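HepC.19480.a.B1 (Helicobacter pylori, PDB 6MTZ) is of unknown function but probably acts as a phosphoesterase of the DHH family, with an N-terminal DHH domain and a C-terminal substrate-binding domain. Local coordinates at residues P150-M154 / Y166-G171. Residues are numbered along the deposited sequence; the frame is centred on the assembly and turned at random.
Sequences PLVEM and YGFELG. With EDO (1,2-ethanediol), chain C.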
ATOM      1  N   PRO A 150      11.197  18.232 -12.378  1.00 24.23           N
ATOM      2  CA  PRO A 150      10.131  18.084 -13.384  1.00 26.51           C
ATOM      3  C   PRO A 150       9.057  17.084 -12.981  1.00 25.84           C
ATOM      4  O   PRO A 150       7.862  17.326 -13.205  1.00 26.68           O
ATOM      5  CB  PRO A 150      10.902  17.621 -14.626  1.00 26.34           C
ATOM      6  CG  PRO A 150      12.217  18.300 -14.469  1.00 33.61           C
ATOM      7  CD  PRO A 150      12.524  18.124 -13.004  1.00 28.53           C
ATOM      8  N   LEU A 151       9.453  15.959 -12.393  1.00 25.58           N
ATOM      9  CA  LEU A 151       8.462  14.987 -11.939  1.00 24.76           C
ATOM     10  C   LEU A 151       7.551  15.593 -10.880  1.00 23.39           C
ATOM     11  O   LEU A 151       6.330  15.397 -10.913  1.00 26.58           O
ATOM     12  CB  LEU A 151       9.163  13.729 -11.416  1.00 27.69           C
ATOM     13  CG  LEU A 151       8.315  12.470 -11.142  1.00 33.72           C
ATOM     14  CD1 LEU A 151       9.172  11.230 -11.223  1.00 32.21           C
ATOM     15  CD2 LEU A 151       7.662  12.521  -9.772  1.00 34.75           C
ATOM     16  N   VAL A 152       8.129  16.340  -9.937  1.00 24.27           N
ATOM     17  CA  VAL A 152       7.323  16.991  -8.910  1.00 19.57           C
ATOM     18  C   VAL A 152       6.333  17.953  -9.545  1.00 24.66           C
ATOM     19  O   VAL A 152       5.138  17.938  -9.228  1.00 24.92           O
ATOM     20  CB  VAL A 152       8.232  17.697  -7.891  1.00 27.80           C
ATOM     21  CG1 VAL A 152       7.414  18.653  -7.030  1.00 22.64           C
ATOM     22  CG2 VAL A 152       8.934  16.657  -7.036  1.00 31.26           C
ATOM     23  N   GLU A 153       6.816  18.792 -10.466  1.00 23.51           N
ATOM     24  CA  GLU A 153       5.953  19.779 -11.101  1.00 24.68           C
ATOM     25  C   GLU A 153       4.837  19.106 -11.901  1.00 28.11           C
ATOM     26  O   GLU A 153       3.692  19.584 -11.917  1.00 26.51           O
ATOM     27  CB  GLU A 153       6.791  20.706 -11.984  1.00 23.95           C
ATOM     28  CG  GLU A 153       6.018  21.928 -12.495  1.00 36.94           C
ATOM     29  CD  GLU A 153       5.606  22.901 -11.376  1.00 41.97           C
ATOM     30  OE1 GLU A 153       6.158  22.833 -10.248  1.00 30.69           O
ATOM     31  OE2 GLU A 153       4.718  23.745 -11.632  1.00 35.92           O
ATOM     32  N   MET A 154       5.153  17.987 -12.560  1.00 28.87           N
ATOM     33  CA  MET A 154       4.143  17.228 -13.296  1.00 23.87           C
ATOM     34  C   MET A 154       3.023  16.772 -12.371  1.00 27.57           C
ATOM     35  O   MET A 154       1.838  16.986 -12.653  1.00 23.89           O
ATOM     36  CB  MET A 154       4.792  16.016 -13.976  1.00 18.60           C
ATOM     37  CG  MET A 154       3.759  14.950 -14.440  1.00 18.52           C
ATOM     38  SD  MET A 154       4.437  13.287 -14.681  1.00 29.96           S
ATOM     39  CE  MET A 154       4.419  12.629 -13.010  1.00 20.34           C
ATOM     40  N   TYR A 166       3.192  22.536 -16.491  1.00 26.79           N
ATOM     41  CA  TYR A 166       4.190  21.606 -16.993  1.00 24.49           C
ATOM     42  C   TYR A 166       3.774  20.173 -16.712  1.00 31.78           C
ATOM     43  O   TYR A 166       3.329  19.850 -15.610  1.00 35.59           O
ATOM     44  CB  TYR A 166       5.555  21.876 -16.358  1.00 22.58           C
ATOM     45  CG  TYR A 166       6.567  20.810 -16.725  1.00 31.09           C
ATOM     46  CD1 TYR A 166       7.310  20.910 -17.894  1.00 32.34           C
ATOM     47  CD2 TYR A 166       6.759  19.694 -15.916  1.00 27.50           C
ATOM     48  CE1 TYR A 166       8.233  19.939 -18.237  1.00 32.77           C
ATOM     49  CE2 TYR A 166       7.663  18.709 -16.261  1.00 31.50           C
ATOM     50  CZ  TYR A 166       8.396  18.844 -17.423  1.00 38.08           C
ATOM     51  OH  TYR A 166       9.304  17.889 -17.768  1.00 36.24           O
ATOM     52  N   GLY A 167       3.926  19.316 -17.721  1.00 32.08           N
ATOM     53  CA  GLY A 167       3.697  17.894 -17.542  1.00 29.82           C
ATOM     54  C   GLY A 167       2.257  17.487 -17.311  1.00 26.36           C
ATOM     55  O   GLY A 167       2.017  16.387 -16.834  1.00 29.20           O
ATOM     56  N   PHE A 168       1.288  18.340 -17.657  1.00 34.59           N
ATOM     57  CA  PHE A 168      -0.106  18.046 -17.341  1.00 29.24           C
ATOM     58  C   PHE A 168      -0.577  16.741 -17.985  1.00 26.76           C
ATOM     59  O   PHE A 168      -1.073  15.844 -17.295  1.00 30.89           O
ATOM     60  CB  PHE A 168      -0.994  19.210 -17.773  1.00 27.33           C
ATOM     61  CG  PHE A 168      -2.466  18.921 -17.671  1.00 29.06           C
ATOM     62  CD1 PHE A 168      -3.108  18.951 -16.444  1.00 26.88           C
ATOM     63  CD2 PHE A 168      -3.211  18.628 -18.806  1.00 36.31           C
ATOM     64  CE1 PHE A 168      -4.473  18.697 -16.345  1.00 33.22           C
ATOM     65  CE2 PHE A 168      -4.572  18.372 -18.716  1.00 37.27           C
ATOM     66  CZ  PHE A 168      -5.203  18.407 -17.480  1.00 39.49           C
ATOM     67  N   GLU A 169      -0.444  16.619 -19.308  1.00 28.98           N
ATOM     68  CA  GLU A 169      -0.980  15.432 -19.984  1.00 25.06           C
ATOM     69  C   GLU A 169      -0.271  14.156 -19.538  1.00 21.16           C
ATOM     70  O   GLU A 169      -0.920  13.129 -19.304  1.00 27.71           O
ATOM     71  CB  GLU A 169      -0.889  15.598 -21.500  1.00 27.21           C
ATOM     72  CG  GLU A 169      -1.751  16.750 -22.041  1.00 30.93           C
ATOM     73  CD  GLU A 169      -3.235  16.487 -21.893  1.00 33.14           C
ATOM     74  OE1 GLU A 169      -4.021  17.442 -22.029  1.00 38.92           O
ATOM     75  OE2 GLU A 169      -3.620  15.326 -21.635  1.00 37.70           O
ATOM     76  N   LEU A 170       1.056  14.199 -19.398  1.00 27.30           N
ATOM     77  CA  LEU A 170       1.783  13.042 -18.865  1.00 21.01           C
ATOM     78  C   LEU A 170       1.354  12.705 -17.436  1.00 27.98           C
ATOM     79  O   LEU A 170       1.280  11.529 -17.068  1.00 22.09           O
ATOM     80  CB  LEU A 170       3.282  13.307 -18.922  1.00 20.15           C
ATOM     81  CG  LEU A 170       4.222  12.253 -18.323  1.00 31.01           C
ATOM     82  CD1 LEU A 170       4.173  10.948 -19.131  1.00 18.14           C
ATOM     83  CD2 LEU A 170       5.645  12.815 -18.292  1.00 25.07           C
ATOM     84  N   GLY A 171       1.069  13.722 -16.613  1.00 24.69           N
ATOM     85  CA  GLY A 171       0.600  13.455 -15.254  1.00 17.42           C
ATOM     86  C   GLY A 171      -0.723  12.707 -15.197  1.00 29.05           C
ATOM     87  O   GLY A 171      -0.950  11.896 -14.291  1.00 20.65           O
TER
HETATM   88  C1  EDO C 601       9.655  21.553  -8.697  1.00 51.55           C
HETATM   89  O1  EDO C 601       8.876  22.307  -9.637  1.00 54.42           O
HETATM   90  C2  EDO C 601       9.126  21.777  -7.280  1.00 54.57           C
HETATM   91  O2  EDO C 601       9.924  22.735  -6.576  1.00 48.44           O
HETATM   92  O   HOH W   1       3.939  24.549 -14.683  1.00 51.37           O
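M154 and Y166 both swing their CG anti to the backbone N, at chi1 164° and 172°, and this sends the thioether into the start of the next helix while the phenol lies back along the helix before it. The motif is a helix-loop-helix: helix 145-159 packs against the N-terminal end of helix 168-180, within the helical region that follows the parallel sheet of the probable DHH domain.

Y166 sets one edge of its ring against the helix backbone, with P150 O and M154 N near the ring plane. CE2 comes within 3.4 Å of P150 O, a carbonyl already hydrogen-bonded to M154 N, and OH sits 3.5 Å from P150 CB. The carbonyl oxygen of Y166 meets M154 instead: M154 CA offers its hydrogen to Y166 O at 3.6 Å, with 162° at the hydrogen. S157, one turn on, has its OG placed to hydrogen-bond to either Y166 O or E153 O, and its single proton can serve one fully or be shared between them, a further link between loop and helix.

G167 is the N-cap residue, with positive phi. Lacking a side chain, it lets its CA approach M154 CA to 4.3 Å. M154 CG then presses on G167 O at 3.3 Å, the same oxygen that receives G171 N in the first turn of the helix. The chain stays extended as far as SD, which meets L170 CG at 3.8 Å, the two side chains crossing at about a right angle; the bend at chi3 turns only CE.

On the outer side E153 bends at chi2. Its OE1 is salt-bridged to K127 and takes a 2.8 Å hydrogen bond from O1 of an ethanediol, probably from the crystallisation liquor. E153 OE2 accepts a long bond from a water, which in turn accepts from Y166 N at 2.8 Å.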